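Local coordinates for putative alpha/beta hydrolase (Desulfitobacterium hafniense, PDB 4RPC), which probably catalyses the hydrolysis of a substrate not yet identified, as a member of the alpha/beta hydrolase family, at residues A[13-16]-A[22-25]; A[24-29]-A[40-45]; A[115-120]-A[254-259]; A[242-245]-A[251-254]. All blocks are in the same frame, centred on the assembly; numbering follows the deposited sequence.

Contact 1: A[13-16]-A[22-25]; sequences LHRM and PKVL
Extended first torsions bring the ends of L13 and R15 across to 22-25: L13 (chi1 -177°) and R15 (chi1 -180°) both hold CG anti to the backbone N, which brings their ends close to L25 and K23. Beyond that bond R15 stays nearly straight along its whole chain, whereas K23 bends at its second torsion (chi2 75°), and the two charged ends finish side by side. The evidence for a loose contact is plain: there is no hydrogen bond between the segments, and only 83 Å² is buried, counting both sides.

The contact has an apolar half and a polar half. In the first, a single methyl of each leucine meets the other, L13 CD1 lying 4.2 Å from L25 CD2. L13 is held further by L77, A80 and L81 of helix 70-83, and both leucines rest on P54. In the second, R15 NH2 stands 4.4 Å from K23 NZ, the ammonium approaching the guanidinium obliquely. These like charges have a common acceptor, since R15 NH2 and K23 NZ each hydrogen-bond to P19 O in the connecting turn; that shared carbonyl probably offsets part of their repulsion.

The backbones themselves do not pair: the nearest CA atoms, R15 CA and L25 CA, are 9.5 Å apart, about two strand spacings. Strand 50-54 fills the interval, antiparallel to 13-17 and parallel to 23-27. Consecutive strands separated by the next one in sequence, with the first strand antiparallel, are characteristic of the edge of the alpha/beta hydrolase sheet.

Contact 2: A[24-29]-A[40-45]; sequences VLLIHG and RIIRDL
The R40 guanidinium, on the same helical turn as the I41 and I42 that touch L26, is met at its edge: NE binds D44 OD1 at 3.0 Å on the syn side of the carboxylate, nearly in the guanidinium plane and close to straight (165°). This salt bridge spans one helical turn, beside the backbone bond from D44 N to R40 O. The R43 guanidinium has R40 CA over one face, offset toward the rim. At the strand's end, the H28 ring donates in its own plane from ND1 to G29 O, a 2.8 Å bond that fixes the ring's rotation, while the H59 ring meets it at about 45°.

The packing between the segments is made by methyl and methylene groups alone and is borne by one methyl. L26 CD1 lies 4.0 Å from I41 CG2 and 4.2 Å from I42 CG1, so it touches two successive residues of the helix; L26 and I41 cross obliquely. I41 CG2 stands anti to its backbone N, which turns this branch to L26. All three residues are buried.

Strand 23-27 runs between strands 50-54 and 88-95, and helix 39-45 packs over one face of the sheet. There I42 reaches I53, L26 also touches F38 and Y93, and helix 249-259 lies alongside, with I41 against S253 and L45 against R257.

Contact 3: A[115-120]-A[254-259]; sequences NLLLDG and RLIREI
Apolar packing dominates: the ends of L117 and I259 meet head-on, L117 CD2 lying 3.8 Å from I259 CD1. The same methyl touches I256 CG1 at 3.7 Å, where the two side chains meet at a slant, so one leucine branch fits against two residues of adjoining helical turns. Trimming L117 to an alanine takes away CG and both its methyls and is likely to open a gap under I256 and I259.

A polar group meets an apolar one at N115, which runs antiparallel alongside I259. N115 OD1 comes within 3.3 Å of I259 CG2, the branch set anti to its backbone N. The amide is satisfied by other residues: ND2 donates to Q90 O and OD1 accepts from R204 NH2, so both ends of the buried group are held.

No hydrogen bond joins the segments. The axes of strand 115-119 and helix 254-259 approach to 10.7 Å and run nearly antiparallel, at 154°. L116 and L118 face the other way, onto helix 97-108, so the strand is packed on both faces, as in the three-layer alpha/beta/alpha sandwich to which the alpha/beta hydrolase fold belongs.

Contact 4: A[242-245]-A[251-254]; sequences AEVL and KISR
S253 OG, one residue past the I252 that touches V244, hydrogen-bonds to D44 OD2, tying helix 249-259 to helix 39-45. Between the two segments themselves there is no polar bond, and the contact is hydrophobic. V244 CG1 lies 3.8 Å from I252 CD1, the side chains meeting at an angle. The valine's first torsion (chi1 -177°) puts CG1 anti to the backbone N; the isoleucine bends back at its second torsion (chi2 -60°), which brings CD1 round to meet it. V244 CG1 also rests on K251 CB, 4.2 Å away, so one methyl bridges neighbouring residues of the longer helix. The rest of K251 is extended, and its NZ has a long, weak ion pair with E248.

The segments belong to two consecutive helices joined by a short turn, in which helix 243-247 gives way almost at once to helix 249-259 and the chain folds so that V244 CA and K251 CA are 7.3 Å apart. A242 is the N-cap residue of the first helix, and the preceding H241 is probably the histidine of a Ser-His-Glu triad, as is usual in this family. Nearby, E243 OE1 accepts from G240 N in the loop carrying H241.

L245 starts away from 251-254, yet its CD1 ends about 4.5 Å from I252 CG1, just short of contact. Both L245 and I252 pack on I41 and Y93.

In the fold
The contacts form one connected body around the central sheet. Contacts 1 and 2 share V24 and L25 of strand 23-27, and contacts 3 and 4 share R254 of helix 249-259. The pairs are joined by packing: V24 CG1 lies 4.3 Å from I256 CG2, and I41 CD1 lies 3.8 Å from I252 CB. Contact 2 touches all three others, its centre 8, 11 and 10 Å from those of contacts 1, 3 and 4, whereas contacts 1 and 4 have their nearest atoms about 8 Å apart. Contact 4 begins directly after H241 of the probable S96-H241-E213 triad, and V244 lies near these residues without touching them; L25, L26 and L117 likewise lie near the presumed nucleophile elbow.

Contact 1: A[13-16]-A[22-25]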
loop_
_atom_site.group_PDB
_atom_site.type_symbol
_atom_site.label_atom_id
_atom_site.label_comp_id
_atom_site.label_asym_id
_atom_site.label_seq_id
_atom_site.Cartn_x
_atom_site.Cartn_y
_atom_site.Cartn_z
ATOM N N LEU A 13 -14.114 7.084 -0.168
ATOM C CA LEU A 13 -13.561 6.650 1.098
ATOM C C LEU A 13 -14.613 5.937 1.909
ATOM O O LEU A 13 -15.612 6.527 2.285
ATOM C CB LEU A 13 -13.090 7.867 1.888
ATOM C CG LEU A 13 -12.412 7.564 3.219
ATOM C CD1 LEU A 13 -11.044 6.952 3.020
ATOM C CD2 LEU A 13 -12.279 8.840 4.007
ATOM N N HIS A 14 -14.377 4.666 2.168
ATOM C CA HIS A 14 -15.329 3.807 2.849
ATOM C C HIS A 14 -15.013 3.832 4.285
ATOM O O HIS A 14 -13.855 3.882 4.647
ATOM C CB HIS A 14 -15.183 2.374 2.404
ATOM C CG HIS A 14 -15.477 2.159 0.960
ATOM N ND1 HIS A 14 -16.730 1.830 0.498
ATOM C CD2 HIS A 14 -14.678 2.219 -0.121
ATOM C CE1 HIS A 14 -16.687 1.692 -0.812
ATOM N NE2 HIS A 14 -15.452 1.927 -1.210
ATOM N N ARG A 15 -16.047 3.754 5.115
ATOM C CA ARG A 15 -15.863 3.912 6.553
ATOM C C ARG A 15 -16.532 2.758 7.269
ATOM O O ARG A 15 -17.675 2.478 7.036
ATOM C CB ARG A 15 -16.405 5.270 7.010
ATOM C CG ARG A 15 -16.260 5.556 8.502
ATOM C CD ARG A 15 -16.800 6.946 8.843
ATOM N NE ARG A 15 -16.321 7.447 10.138
ATOM C CZ ARG A 15 -16.576 8.673 10.626
ATOM N NH1 ARG A 15 -17.325 9.533 9.919
ATOM N NH2 ARG A 15 -16.088 9.052 11.816
HETATM N N MSE A 16 -15.787 2.079 8.112
HETATM C CA MSE A 16 -16.293 0.959 8.887
HETATM C C MSE A 16 -15.812 1.062 10.327
HETATM O O MSE A 16 -15.068 1.978 10.705
HETATM C CB MSE A 16 -15.882 -0.406 8.321
HETATM C CG MSE A 16 -15.194 -0.389 6.959
HETATM SE SE MSE A 16 -16.198 -1.406 5.617
HETATM C CE MSE A 16 -17.520 -2.454 6.639
ATOM N N PRO A 22 -10.338 5.405 17.443
ATOM C CA PRO A 22 -9.123 5.919 16.810
ATOM C C PRO A 22 -9.096 5.602 15.316
ATOM O O PRO A 22 -9.538 4.528 14.898
ATOM C CB PRO A 22 -7.976 5.191 17.541
ATOM C CG PRO A 22 -8.566 4.722 18.859
ATOM C CD PRO A 22 -10.065 4.613 18.669
ATOM N N LYS A 23 -8.547 6.522 14.526
ATOM C CA LYS A 23 -8.630 6.371 13.088
ATOM C C LYS A 23 -7.430 5.584 12.497
ATOM O O LYS A 23 -6.278 5.932 12.694
ATOM C CB LYS A 23 -8.736 7.732 12.442
ATOM C CG LYS A 23 -10.158 8.242 12.344
ATOM C CD LYS A 23 -10.661 8.715 13.682
ATOM C CE LYS A 23 -11.885 9.573 13.472
ATOM N NZ LYS A 23 -12.761 9.490 14.654
ATOM N N VAL A 24 -7.758 4.553 11.730
ATOM C CA VAL A 24 -6.822 3.726 11.063
ATOM C C VAL A 24 -7.171 3.724 9.549
ATOM O O VAL A 24 -8.268 3.314 9.142
ATOM C CB VAL A 24 -6.891 2.314 11.662
ATOM C CG1 VAL A 24 -5.987 1.345 10.916
ATOM C CG2 VAL A 24 -6.496 2.350 13.154
ATOM N N LEU A 25 -6.240 4.175 8.733
ATOM C CA LEU A 25 -6.411 4.225 7.252
ATOM C C LEU A 25 -5.733 3.046 6.595
ATOM O O LEU A 25 -4.573 2.808 6.854
ATOM C CB LEU A 25 -5.714 5.485 6.697
ATOM C CG LEU A 25 -6.392 6.556 5.892
ATOM C CD1 LEU A 25 -5.320 7.446 5.291
ATOM C CD2 LEU A 25 -7.316 6.079 4.795
#

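Contact 2: A[24-29]-A[40-45]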
loop_
_atom_site.group_PDB
_atom_site.type_symbol
_atom_site.label_atom_id
_atom_site.label_comp_id
_atom_site.label_asym_id
_atom_site.label_seq_id
_atom_site.Cartn_x
_atom_site.Cartn_y
_atom_site.Cartn_z
ATOM N N VAL A 24 -7.758 4.553 11.730
ATOM C CA VAL A 24 -6.822 3.726 11.063
ATOM C C VAL A 24 -7.171 3.724 9.549
ATOM O O VAL A 24 -8.268 3.314 9.142
ATOM C CB VAL A 24 -6.891 2.314 11.662
ATOM C CG1 VAL A 24 -5.987 1.345 10.916
ATOM C CG2 VAL A 24 -6.496 2.350 13.154
ATOM N N LEU A 25 -6.240 4.175 8.733
ATOM C CA LEU A 25 -6.411 4.225 7.252
ATOM C C LEU A 25 -5.733 3.046 6.595
ATOM O O LEU A 25 -4.573 2.808 6.854
ATOM C CB LEU A 25 -5.714 5.485 6.697
ATOM C CG LEU A 25 -6.392 6.556 5.892
ATOM C CD1 LEU A 25 -5.320 7.446 5.291
ATOM C CD2 LEU A 25 -7.316 6.079 4.795
ATOM N N LEU A 26 -6.422 2.361 5.703
ATOM C CA LEU A 26 -5.897 1.222 5.027
ATOM C C LEU A 26 -5.923 1.467 3.541
ATOM O O LEU A 26 -7.039 1.599 2.951
ATOM C CB LEU A 26 -6.752 0.004 5.329
ATOM C CG LEU A 26 -6.957 -0.316 6.786
ATOM C CD1 LEU A 26 -8.006 -1.410 6.902
ATOM C CD2 LEU A 26 -5.675 -0.788 7.415
ATOM N N ILE A 27 -4.717 1.523 2.938
ATOM C CA ILE A 27 -4.541 1.917 1.514
ATOM C C ILE A 27 -3.992 0.787 0.724
ATOM O O ILE A 27 -2.870 0.342 0.953
ATOM C CB ILE A 27 -3.655 3.168 1.337
ATOM C CG1 ILE A 27 -4.045 4.280 2.307
ATOM C CG2 ILE A 27 -3.743 3.688 -0.095
ATOM C CD1 ILE A 27 -3.151 5.526 2.259
ATOM N N HIS A 28 -4.811 0.280 -0.191
ATOM C CA HIS A 28 -4.462 -0.842 -1.037
ATOM C C HIS A 28 -3.504 -0.482 -2.165
ATOM O O HIS A 28 -3.191 0.687 -2.382
ATOM C CB HIS A 28 -5.722 -1.507 -1.592
ATOM C CG HIS A 28 -6.448 -0.718 -2.655
ATOM N ND1 HIS A 28 -6.042 -0.709 -3.966
ATOM C CD2 HIS A 28 -7.618 -0.038 -2.628
ATOM C CE1 HIS A 28 -6.865 0.032 -4.689
ATOM N NE2 HIS A 28 -7.836 0.448 -3.909
ATOM N N GLY A 29 -2.990 -1.491 -2.845
ATOM C CA GLY A 29 -2.011 -1.259 -3.914
ATOM C C GLY A 29 -2.607 -1.318 -5.320
ATOM O O GLY A 29 -3.817 -1.565 -5.515
ATOM N N ARG A 40 -10.423 -9.119 6.418
ATOM C CA ARG A 40 -10.124 -9.694 7.706
ATOM C C ARG A 40 -9.639 -8.659 8.660
ATOM O O ARG A 40 -9.994 -8.689 9.848
ATOM C CB ARG A 40 -9.107 -10.838 7.563
ATOM C CG ARG A 40 -8.674 -11.482 8.857
ATOM C CD ARG A 40 -9.860 -12.060 9.663
ATOM N NE ARG A 40 -9.394 -12.548 10.957
ATOM C CZ ARG A 40 -8.843 -13.750 11.155
ATOM N NH1 ARG A 40 -8.701 -14.612 10.159
ATOM N NH2 ARG A 40 -8.424 -14.096 12.355
ATOM N N ILE A 41 -8.864 -7.693 8.163
ATOM C CA ILE A 41 -8.346 -6.660 9.063
ATOM C C ILE A 41 -9.492 -5.845 9.624
ATOM O O ILE A 41 -9.541 -5.541 10.802
ATOM C CB ILE A 41 -7.317 -5.753 8.352
ATOM C CG1 ILE A 41 -6.056 -6.584 8.076
ATOM C CG2 ILE A 41 -6.960 -4.528 9.202
ATOM C CD1 ILE A 41 -5.084 -5.941 7.103
ATOM N N ILE A 42 -10.406 -5.470 8.760
ATOM C CA ILE A 42 -11.554 -4.701 9.173
ATOM C C ILE A 42 -12.328 -5.493 10.215
ATOM O O ILE A 42 -12.625 -4.961 11.276
ATOM C CB ILE A 42 -12.434 -4.376 7.969
ATOM C CG1 ILE A 42 -11.724 -3.380 7.049
ATOM C CG2 ILE A 42 -13.788 -3.813 8.384
ATOM C CD1 ILE A 42 -12.329 -3.343 5.659
ATOM N N ARG A 43 -12.625 -6.762 9.935
ATOM C CA ARG A 43 -13.308 -7.603 10.911
ATOM C C ARG A 43 -12.615 -7.659 12.254
ATOM O O ARG A 43 -13.287 -7.552 13.275
ATOM C CB ARG A 43 -13.518 -9.029 10.404
ATOM C CG ARG A 43 -14.533 -9.106 9.273
ATOM C CD ARG A 43 -15.043 -10.527 9.083
ATOM N NE ARG A 43 -13.983 -11.367 8.566
ATOM C CZ ARG A 43 -13.628 -11.434 7.280
ATOM N NH1 ARG A 43 -14.260 -10.727 6.332
ATOM N NH2 ARG A 43 -12.638 -12.253 6.927
ATOM N N ASP A 44 -11.280 -7.770 12.258
ATOM C CA ASP A 44 -10.521 -7.795 13.530
ATOM C C ASP A 44 -10.510 -6.463 14.304
ATOM O O ASP A 44 -10.461 -6.468 15.518
ATOM C CB ASP A 44 -9.077 -8.230 13.318
ATOM C CG ASP A 44 -8.959 -9.635 12.801
ATOM O OD1 ASP A 44 -9.925 -10.440 12.962
ATOM O OD2 ASP A 44 -7.882 -9.936 12.207
ATOM N N LEU A 45 -10.523 -5.332 13.604
ATOM C CA LEU A 45 -10.406 -4.051 14.281
ATOM C C LEU A 45 -11.729 -3.278 14.434
ATOM O O LEU A 45 -11.759 -2.300 15.148
ATOM C CB LEU A 45 -9.375 -3.180 13.544
ATOM C CG LEU A 45 -7.991 -3.801 13.346
ATOM C CD1 LEU A 45 -7.149 -2.915 12.452
ATOM C CD2 LEU A 45 -7.294 -4.003 14.683
#

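Contact 3: A[115-120]-A[254-259]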
loop_
_atom_site.group_PDB
_atom_site.type_symbol
_atom_site.label_atom_id
_atom_site.label_comp_id
_atom_site.label_asym_id
_atom_site.label_seq_id
_atom_site.Cartn_x
_atom_site.Cartn_y
_atom_site.Cartn_z
ATOM N N ASN A 115 1.470 7.210 12.936
ATOM C CA ASN A 115 2.223 6.014 12.618
ATOM C C ASN A 115 2.020 5.641 11.173
ATOM O O ASN A 115 0.871 5.636 10.675
ATOM C CB ASN A 115 1.730 4.818 13.449
ATOM C CG ASN A 115 2.048 4.929 14.951
ATOM O OD1 ASN A 115 3.105 4.468 15.407
ATOM N ND2 ASN A 115 1.102 5.441 15.719
ATOM N N LEU A 116 3.088 5.225 10.513
ATOM C CA LEU A 116 3.005 4.726 9.150
ATOM C C LEU A 116 3.415 3.299 9.241
ATOM O O LEU A 116 4.430 3.011 9.881
ATOM C CB LEU A 116 3.950 5.456 8.228
ATOM C CG LEU A 116 3.605 6.858 7.844
ATOM C CD1 LEU A 116 4.751 7.415 7.042
ATOM C CD2 LEU A 116 2.348 6.897 7.040
ATOM N N LEU A 117 2.606 2.393 8.660
ATOM C CA LEU A 117 3.019 1.004 8.496
ATOM C C LEU A 117 3.149 0.746 7.024
ATOM O O LEU A 117 2.129 0.767 6.287
ATOM C CB LEU A 117 1.989 0.052 9.053
ATOM C CG LEU A 117 1.951 -0.170 10.555
ATOM C CD1 LEU A 117 1.500 1.066 11.270
ATOM C CD2 LEU A 117 1.112 -1.391 10.924
ATOM N N LEU A 118 4.353 0.477 6.591
ATOM C CA LEU A 118 4.625 0.441 5.188
ATOM C C LEU A 118 5.015 -0.932 4.793
ATOM O O LEU A 118 6.034 -1.440 5.260
ATOM C CB LEU A 118 5.721 1.453 4.852
ATOM C CG LEU A 118 5.475 2.853 5.351
ATOM C CD1 LEU A 118 6.694 3.756 5.130
ATOM C CD2 LEU A 118 4.234 3.451 4.670
ATOM N N ASP A 119 4.193 -1.552 3.943
ATOM C CA ASP A 119 4.393 -2.938 3.557
ATOM C C ASP A 119 4.721 -2.937 2.073
ATOM O O ASP A 119 3.865 -2.577 1.281
ATOM C CB ASP A 119 3.081 -3.724 3.890
ATOM C CG ASP A 119 3.212 -5.294 3.874
ATOM O OD1 ASP A 119 4.254 -5.861 3.416
ATOM O OD2 ASP A 119 2.221 -5.983 4.325
ATOM N N GLY A 120 5.945 -3.334 1.683
ATOM C CA GLY A 120 6.330 -3.456 0.275
ATOM C C GLY A 120 6.313 -2.184 -0.556
ATOM O O GLY A 120 5.993 -2.193 -1.762
ATOM N N ARG A 254 -3.051 -7.626 14.361
ATOM C CA ARG A 254 -2.402 -7.721 15.668
ATOM C C ARG A 254 -1.338 -6.645 15.769
ATOM O O ARG A 254 -1.221 -5.947 16.743
ATOM C CB ARG A 254 -1.772 -9.099 15.802
ATOM C CG ARG A 254 -1.779 -9.679 17.177
ATOM C CD ARG A 254 -1.935 -11.190 17.121
ATOM N NE ARG A 254 -0.753 -11.877 17.616
ATOM C CZ ARG A 254 -0.449 -12.037 18.901
ATOM N NH1 ARG A 254 -1.221 -11.533 19.863
ATOM N NH2 ARG A 254 0.644 -12.704 19.222
ATOM N N LEU A 255 -0.567 -6.485 14.723
ATOM C CA LEU A 255 0.504 -5.513 14.737
ATOM C C LEU A 255 -0.017 -4.067 14.871
ATOM O O LEU A 255 0.548 -3.254 15.617
ATOM C CB LEU A 255 1.288 -5.665 13.450
ATOM C CG LEU A 255 2.610 -4.929 13.361
ATOM C CD1 LEU A 255 3.441 -5.158 14.610
ATOM C CD2 LEU A 255 3.357 -5.424 12.117
ATOM N N ILE A 256 -1.093 -3.748 14.158
ATOM C CA ILE A 256 -1.711 -2.435 14.280
ATOM C C ILE A 256 -2.139 -2.149 15.735
ATOM O O ILE A 256 -1.870 -1.079 16.274
ATOM C CB ILE A 256 -2.915 -2.265 13.325
ATOM C CG1 ILE A 256 -2.416 -2.128 11.884
ATOM C CG2 ILE A 256 -3.658 -0.990 13.662
ATOM C CD1 ILE A 256 -3.501 -2.206 10.812
ATOM N N ARG A 257 -2.783 -3.119 16.361
ATOM C CA ARG A 257 -3.204 -3.010 17.777
ATOM C C ARG A 257 -1.998 -2.812 18.656
ATOM O O ARG A 257 -2.029 -1.967 19.525
ATOM C CB ARG A 257 -3.937 -4.269 18.277
ATOM C CG ARG A 257 -5.346 -4.471 17.735
ATOM C CD ARG A 257 -6.145 -5.564 18.479
ATOM N NE ARG A 257 -7.585 -5.521 18.130
ATOM C CZ ARG A 257 -8.524 -4.850 18.808
ATOM N NH1 ARG A 257 -8.216 -4.155 19.905
ATOM N NH2 ARG A 257 -9.790 -4.855 18.381
ATOM N N GLU A 258 -0.934 -3.575 18.408
ATOM C CA GLU A 258 0.296 -3.516 19.231
ATOM C C GLU A 258 0.975 -2.181 19.143
ATOM O O GLU A 258 1.307 -1.604 20.126
ATOM C CB GLU A 258 1.311 -4.588 18.796
ATOM C CG GLU A 258 0.945 -6.022 19.186
ATOM C CD GLU A 258 1.893 -7.047 18.559
ATOM O OE1 GLU A 258 2.560 -6.723 17.520
ATOM O OE2 GLU A 258 1.955 -8.178 19.091
ATOM N N ILE A 259 1.152 -1.690 17.933
ATOM C CA ILE A 259 1.733 -0.361 17.696
ATOM C C ILE A 259 0.882 0.753 18.262
ATOM O O ILE A 259 1.386 1.785 18.641
ATOM C CB ILE A 259 1.905 -0.144 16.171
ATOM C CG1 ILE A 259 3.069 -1.006 15.659
ATOM C CG2 ILE A 259 2.057 1.329 15.794
ATOM C CD1 ILE A 259 3.050 -1.177 14.133
#

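Contact 4: A[242-245]-A[251-254]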
loop_
_atom_site.group_PDB
_atom_site.type_symbol
_atom_site.label_atom_id
_atom_site.label_comp_id
_atom_site.label_asym_id
_atom_site.label_seq_id
_atom_site.Cartn_x
_atom_site.Cartn_y
_atom_site.Cartn_z
ATOM N N ALA A 242 3.575 -8.829 -0.191
ATOM C CA ALA A 242 2.155 -8.899 0.186
ATOM C C ALA A 242 1.641 -10.284 0.625
ATOM O O ALA A 242 0.436 -10.465 0.699
ATOM C CB ALA A 242 1.306 -8.361 -0.978
ATOM N N GLU A 243 2.532 -11.257 0.909
ATOM C CA GLU A 243 2.114 -12.616 1.334
ATOM C C GLU A 243 1.415 -12.623 2.739
ATOM O O GLU A 243 0.380 -13.318 2.947
ATOM C CB GLU A 243 3.315 -13.575 1.341
ATOM C CG GLU A 243 2.915 -15.015 1.570
ATOM C CD GLU A 243 3.975 -16.039 1.192
ATOM O OE1 GLU A 243 5.151 -15.664 0.872
ATOM O OE2 GLU A 243 3.623 -17.272 1.254
ATOM N N VAL A 244 1.938 -11.832 3.661
ATOM C CA VAL A 244 1.309 -11.704 4.967
ATOM C C VAL A 244 -0.096 -11.132 4.823
ATOM O O VAL A 244 -1.030 -11.561 5.490
ATOM C CB VAL A 244 2.116 -10.790 5.914
ATOM C CG1 VAL A 244 1.448 -10.759 7.286
ATOM C CG2 VAL A 244 3.540 -11.313 6.127
ATOM N N LEU A 245 -0.266 -10.149 3.939
ATOM C CA LEU A 245 -1.598 -9.574 3.723
ATOM C C LEU A 245 -2.531 -10.576 3.093
ATOM O O LEU A 245 -3.718 -10.654 3.434
ATOM C CB LEU A 245 -1.454 -8.336 2.801
ATOM C CG LEU A 245 -2.715 -7.584 2.499
ATOM C CD1 LEU A 245 -3.353 -7.092 3.795
ATOM C CD2 LEU A 245 -2.381 -6.404 1.556
ATOM N N LYS A 251 -2.241 -11.199 11.167
ATOM C CA LYS A 251 -1.005 -10.675 11.790
ATOM C C LYS A 251 -0.829 -9.191 11.576
ATOM O O LYS A 251 -0.147 -8.529 12.343
ATOM C CB LYS A 251 0.259 -11.343 11.277
ATOM C CG LYS A 251 0.290 -12.825 11.464
ATOM C CD LYS A 251 1.641 -13.352 11.010
ATOM C CE LYS A 251 1.664 -14.872 11.115
ATOM N NZ LYS A 251 3.058 -15.342 11.137
ATOM N N ILE A 252 -1.395 -8.662 10.493
ATOM C CA ILE A 252 -1.364 -7.215 10.303
ATOM C C ILE A 252 -2.250 -6.568 11.363
ATOM O O ILE A 252 -1.853 -5.589 11.952
ATOM C CB ILE A 252 -1.843 -6.725 8.888
ATOM C CG1 ILE A 252 -1.099 -7.390 7.707
ATOM C CG2 ILE A 252 -1.703 -5.221 8.789
ATOM C CD1 ILE A 252 0.370 -7.177 7.671
ATOM N N SER A 253 -3.463 -7.085 11.560
ATOM C CA SER A 253 -4.373 -6.625 12.659
ATOM C C SER A 253 -3.730 -6.550 14.007
ATOM O O SER A 253 -3.886 -5.584 14.722
ATOM C CB SER A 253 -5.541 -7.573 12.834
ATOM O OG SER A 253 -6.274 -7.550 11.669
ATOM N N ARG A 254 -3.051 -7.626 14.361
ATOM C CA ARG A 254 -2.402 -7.721 15.668
ATOM C C ARG A 254 -1.338 -6.645 15.769
ATOM O O ARG A 254 -1.221 -5.947 16.743
ATOM C CB ARG A 254 -1.772 -9.099 15.802
ATOM C CG ARG A 254 -1.779 -9.679 17.177
ATOM C CD ARG A 254 -1.935 -11.190 17.121
ATOM N NE ARG A 254 -0.753 -11.877 17.616
ATOM C CZ ARG A 254 -0.449 -12.037 18.901
ATOM N NH1 ARG A 254 -1.221 -11.533 19.863
ATOM N NH2 ARG A 254 0.644 -12.704 19.222
#